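Local coordinates for RimK-related lysine biosynthesis protein (Thermococcus kodakarensis, PDB 5K2M) that binds ADP and magnesium and is probably an ATP-dependent ligase of the RimK family, LysX subfamily, acting in amino-acid biosynthesis, at residues 143-148 / 157-162. Sequence-based numbering, arbitrary orientation.
Sequences AVLEHR and GIHYFQ. With ADP (adenosine-5'-diphosphate), chain O.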
ATOM      1  N   ALA A 143     -16.086 -38.230 -37.260  1.00 37.91           N
ATOM      2  CA  ALA A 143     -17.321 -37.877 -36.562  1.00 38.58           C
ATOM      3  C   ALA A 143     -17.067 -37.696 -35.063  1.00 39.61           C
ATOM      4  O   ALA A 143     -17.444 -36.680 -34.495  1.00 40.49           O
ATOM      5  CB  ALA A 143     -18.380 -38.939 -36.799  1.00 40.23           C
ATOM      6  N   VAL A 144     -16.388 -38.657 -34.439  1.00 39.61           N
ATOM      7  CA  VAL A 144     -16.062 -38.567 -33.017  1.00 39.08           C
ATOM      8  C   VAL A 144     -15.239 -37.314 -32.714  1.00 39.99           C
ATOM      9  O   VAL A 144     -15.557 -36.563 -31.791  1.00 37.27           O
ATOM     10  CB  VAL A 144     -15.321 -39.828 -32.524  1.00 40.49           C
ATOM     11  CG1 VAL A 144     -14.769 -39.639 -31.108  1.00 41.83           C
ATOM     12  CG2 VAL A 144     -16.263 -41.018 -32.559  1.00 41.95           C
ATOM     13  N   LEU A 145     -14.189 -37.082 -33.493  1.00 40.18           N
ATOM     14  CA  LEU A 145     -13.327 -35.921 -33.261  1.00 41.23           C
ATOM     15  C   LEU A 145     -14.050 -34.589 -33.516  1.00 41.97           C
ATOM     16  O   LEU A 145     -13.807 -33.607 -32.803  1.00 39.42           O
ATOM     17  CB  LEU A 145     -12.066 -36.004 -34.113  1.00 41.32           C
ATOM     18  CG  LEU A 145     -11.145 -37.191 -33.810  1.00 41.14           C
ATOM     19  CD1 LEU A 145     -10.055 -37.247 -34.862  1.00 40.60           C
ATOM     20  CD2 LEU A 145     -10.547 -37.076 -32.415  1.00 41.22           C
ATOM     21  N   GLU A 146     -14.936 -34.557 -34.510  1.00 44.29           N
ATOM     22  CA  GLU A 146     -15.789 -33.371 -34.750  1.00 47.99           C
ATOM     23  C   GLU A 146     -16.627 -33.059 -33.520  1.00 47.10           C
ATOM     24  O   GLU A 146     -16.740 -31.910 -33.105  1.00 47.40           O
ATOM     25  CB  GLU A 146     -16.739 -33.569 -35.951  1.00 53.10           C
ATOM     26  CG  GLU A 146     -16.303 -32.903 -37.249  1.00 58.82           C
ATOM     27  CD  GLU A 146     -16.277 -31.377 -37.170  1.00 61.45           C
ATOM     28  OE1 GLU A 146     -17.357 -30.733 -37.092  1.00 58.00           O
ATOM     29  OE2 GLU A 146     -15.152 -30.830 -37.191  1.00 66.45           O
ATOM     30  N   HIS A 147     -17.230 -34.082 -32.937  1.00 45.42           N
ATOM     31  CA  HIS A 147     -18.066 -33.858 -31.755  1.00 46.59           C
ATOM     32  C   HIS A 147     -17.258 -33.468 -30.524  1.00 45.73           C
ATOM     33  O   HIS A 147     -17.639 -32.539 -29.820  1.00 46.35           O
ATOM     34  CB  HIS A 147     -18.981 -35.053 -31.493  1.00 43.17           C
ATOM     35  CG  HIS A 147     -20.042 -35.205 -32.533  1.00 44.13           C
ATOM     36  ND1 HIS A 147     -21.371 -34.929 -32.291  1.00 44.60           N
ATOM     37  CD2 HIS A 147     -19.961 -35.536 -33.841  1.00 44.18           C
ATOM     38  CE1 HIS A 147     -22.062 -35.116 -33.400  1.00 43.99           C
ATOM     39  NE2 HIS A 147     -21.231 -35.481 -34.354  1.00 46.05           N
ATOM     40  N   ARG A 148     -16.138 -34.140 -30.277  1.00 47.84           N
ATOM     41  CA  ARG A 148     -15.271 -33.778 -29.154  1.00 48.84           C
ATOM     42  C   ARG A 148     -14.806 -32.322 -29.245  1.00 50.98           C
ATOM     43  O   ARG A 148     -14.774 -31.607 -28.248  1.00 53.80           O
ATOM     44  CB  ARG A 148     -14.054 -34.690 -29.099  1.00 50.41           C
ATOM     45  CG  ARG A 148     -14.369 -36.119 -28.715  1.00 50.55           C
ATOM     46  CD  ARG A 148     -14.767 -36.251 -27.262  1.00 50.63           C
ATOM     47  NE  ARG A 148     -14.471 -37.610 -26.835  1.00 55.33           N
ATOM     48  CZ  ARG A 148     -13.255 -38.035 -26.487  1.00 55.94           C
ATOM     49  NH1 ARG A 148     -13.096 -39.310 -26.160  1.00 55.21           N
ATOM     50  NH2 ARG A 148     -12.204 -37.198 -26.447  1.00 52.50           N
ATOM     51  N   GLY A 157     -10.477 -32.461 -25.248  1.00 41.32           N
ATOM     52  CA  GLY A 157      -9.408 -32.228 -26.208  1.00 42.73           C
ATOM     53  C   GLY A 157      -8.149 -33.053 -25.946  1.00 41.72           C
ATOM     54  O   GLY A 157      -7.158 -32.921 -26.664  1.00 43.35           O
ATOM     55  N   ILE A 158      -8.172 -33.886 -24.908  1.00 40.99           N
ATOM     56  CA  ILE A 158      -7.129 -34.883 -24.697  1.00 39.08           C
ATOM     57  C   ILE A 158      -7.669 -36.185 -25.288  1.00 38.71           C
ATOM     58  O   ILE A 158      -8.651 -36.756 -24.788  1.00 37.80           O
ATOM     59  CB  ILE A 158      -6.806 -35.062 -23.203  1.00 40.70           C
ATOM     60  CG1 ILE A 158      -6.603 -33.702 -22.527  1.00 43.19           C
ATOM     61  CG2 ILE A 158      -5.582 -35.948 -23.025  1.00 41.63           C
ATOM     62  CD1 ILE A 158      -5.557 -32.811 -23.163  1.00 44.10           C
ATOM     63  N   HIS A 159      -7.033 -36.646 -26.357  1.00 38.66           N
ATOM     64  CA  HIS A 159      -7.555 -37.759 -27.146  1.00 38.57           C
ATOM     65  C   HIS A 159      -6.862 -39.061 -26.812  1.00 39.06           C
ATOM     66  O   HIS A 159      -5.697 -39.255 -27.167  1.00 41.08           O
ATOM     67  CB  HIS A 159      -7.414 -37.453 -28.624  1.00 39.50           C
ATOM     68  CG  HIS A 159      -8.167 -36.240 -29.045  1.00 41.21           C
ATOM     69  ND1 HIS A 159      -9.530 -36.247 -29.239  1.00 42.34           N
ATOM     70  CD2 HIS A 159      -7.759 -34.972 -29.266  1.00 42.73           C
ATOM     71  CE1 HIS A 159      -9.928 -35.035 -29.579  1.00 42.81           C
ATOM     72  NE2 HIS A 159      -8.870 -34.246 -29.615  1.00 43.19           N
ATOM     73  N   TYR A 160      -7.601 -39.948 -26.143  1.00 37.22           N
ATOM     74  CA  TYR A 160      -7.093 -41.215 -25.641  1.00 37.01           C
ATOM     75  C   TYR A 160      -7.827 -42.349 -26.321  1.00 37.41           C
ATOM     76  O   TYR A 160      -9.075 -42.363 -26.378  1.00 35.08           O
ATOM     77  CB  TYR A 160      -7.310 -41.284 -24.124  1.00 37.70           C
ATOM     78  CG  TYR A 160      -6.952 -42.602 -23.479  1.00 37.83           C
ATOM     79  CD1 TYR A 160      -5.667 -42.862 -23.043  1.00 39.33           C
ATOM     80  CD2 TYR A 160      -7.915 -43.590 -23.304  1.00 40.08           C
ATOM     81  CE1 TYR A 160      -5.344 -44.068 -22.438  1.00 39.68           C
ATOM     82  CE2 TYR A 160      -7.610 -44.799 -22.711  1.00 39.44           C
ATOM     83  CZ  TYR A 160      -6.331 -45.030 -22.263  1.00 40.28           C
ATOM     84  OH  TYR A 160      -6.043 -46.235 -21.668  1.00 40.57           O
ATOM     85  N   PHE A 161      -7.050 -43.304 -26.831  1.00 36.03           N
ATOM     86  CA  PHE A 161      -7.574 -44.395 -27.649  1.00 36.12           C
ATOM     87  C   PHE A 161      -6.926 -45.720 -27.253  1.00 36.17           C
ATOM     88  O   PHE A 161      -5.792 -45.742 -26.828  1.00 36.26           O
ATOM     89  CB  PHE A 161      -7.227 -44.172 -29.124  1.00 36.47           C
ATOM     90  CG  PHE A 161      -7.848 -42.961 -29.739  1.00 37.77           C
ATOM     91  CD1 PHE A 161      -9.120 -43.018 -30.284  1.00 38.47           C
ATOM     92  CD2 PHE A 161      -7.143 -41.773 -29.831  1.00 39.87           C
ATOM     93  CE1 PHE A 161      -9.684 -41.910 -30.897  1.00 38.36           C
ATOM     94  CE2 PHE A 161      -7.709 -40.659 -30.434  1.00 39.54           C
ATOM     95  CZ  PHE A 161      -8.980 -40.730 -30.967  1.00 38.21           C
ATOM     96  N   GLN A 162      -7.661 -46.811 -27.414  1.00 38.25           N
ATOM     97  CA  GLN A 162      -7.112 -48.157 -27.299  1.00 40.44           C
ATOM     98  C   GLN A 162      -7.455 -48.959 -28.539  1.00 38.50           C
ATOM     99  O   GLN A 162      -8.397 -48.634 -29.247  1.00 39.36           O
ATOM    100  CB  GLN A 162      -7.715 -48.887 -26.102  1.00 41.35           C
ATOM    101  CG  GLN A 162      -7.294 -48.365 -24.744  1.00 42.58           C
ATOM    102  CD  GLN A 162      -8.021 -49.088 -23.620  1.00 41.22           C
ATOM    103  OE1 GLN A 162      -9.210 -49.334 -23.715  1.00 41.16           O
ATOM    104  NE2 GLN A 162      -7.308 -49.423 -22.558  1.00 41.68           N
TER
HETATM  105  PB  ADP O 301     -15.348 -46.494 -17.782  1.00 39.40           P
HETATM  106  O1B ADP O 301     -15.878 -47.792 -17.240  1.00 38.60           O
HETATM  107  O2B ADP O 301     -16.392 -45.628 -18.446  1.00 35.17           O
HETATM  108  O3B ADP O 301     -14.499 -45.691 -16.829  1.00 37.34           O
HETATM  109  PA  ADP O 301     -13.799 -48.341 -19.386  1.00 36.71           P
HETATM  110  O1A ADP O 301     -13.780 -49.258 -18.179  1.00 38.17           O
HETATM  111  O2A ADP O 301     -12.489 -48.158 -20.083  1.00 32.63           O
HETATM  112  O3A ADP O 301     -14.393 -46.893 -19.028  1.00 36.49           O
HETATM  113  O5' ADP O 301     -14.859 -48.889 -20.456  1.00 33.36           O
HETATM  114  C5' ADP O 301     -16.134 -49.347 -20.067  1.00 32.34           C
HETATM  115  C4' ADP O 301     -16.380 -50.733 -20.639  1.00 33.10           C
HETATM  116  O4' ADP O 301     -16.317 -50.678 -22.068  1.00 31.75           O
HETATM  117  C3' ADP O 301     -15.383 -51.796 -20.205  1.00 32.87           C
HETATM  118  O3' ADP O 301     -15.788 -52.444 -18.988  1.00 32.72           O
HETATM  119  C2' ADP O 301     -15.407 -52.735 -21.395  1.00 31.13           C
HETATM  120  O2' ADP O 301     -16.505 -53.643 -21.340  1.00 30.90           O
HETATM  121  C1' ADP O 301     -15.647 -51.825 -22.576  1.00 31.29           C
HETATM  122  N9  ADP O 301     -14.367 -51.416 -23.172  1.00 31.00           N
HETATM  123  C8  ADP O 301     -13.647 -50.321 -22.852  1.00 31.58           C
HETATM  124  N7  ADP O 301     -12.513 -50.245 -23.570  1.00 31.45           N
HETATM  125  C5  ADP O 301     -12.497 -51.331 -24.364  1.00 30.78           C
HETATM  126  C6  ADP O 301     -11.601 -51.865 -25.389  1.00 29.16           C
HETATM  127  N6  ADP O 301     -10.460 -51.216 -25.705  1.00 28.90           N
HETATM  128  N1  ADP O 301     -11.961 -53.018 -25.988  1.00 28.90           N
HETATM  129  C2  ADP O 301     -13.090 -53.673 -25.681  1.00 29.36           C
HETATM  130  N3  ADP O 301     -13.957 -53.250 -24.762  1.00 29.48           N
HETATM  131  C4  ADP O 301     -13.718 -52.104 -24.092  1.00 30.68           C
HETATM  132  O   HOH W   1     -10.202 -39.242 -25.570  1.00 43.94           O
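Helix 143-148 packs alongside strand 159-162, with the axes roughly antiparallel (151°) and 11.6 Å apart at closest approach. Leu145 and His159 make the nearest side-chain contact. Methyl CD2 of Leu145 lies 3.4 Å from ND1 of His159 and almost as near to its CE1, approaching the ring obliquely. The same methyl reaches the edge of the Phe161 ring, 4.2 Å from CZ. His159 CG is anti to the carbonyl carbon (chi1 -61°), which brings the imidazole over to the helix although its CB does not point there. Arg148, its chain bent at chi2, runs past His159 in the opposite direction, and its guanidinium plane is within 3° of parallel to the imidazole. A water joins the two segments. It accepts from Arg148 NH1 (3.0 Å), lying in the guanidinium plane. It also accepts from Tyr160 N, at 2.8 Å. The water lies 3.0 Å from Ile158 O and is placed to donate to it, though other acceptors compete for its protons. NH2 of Arg148 also bonds to Tyr156 O, so the guanidinium is held at two of its nitrogens. An alanine in place of His159 would probably open a gap beside Leu145 CD2 and leave the Arg148 chain with less to pack against. At the far end of the strand, Gln162 OE1 accepts from ADP N6 (3.0 Å) and from Lys122, while its NE2 bonds to Asn240. The arrangement is a helix packed on an antiparallel sheet within the ATP-grasp fold, whose strand 159-163 carries Gln162 into the adenine pocket.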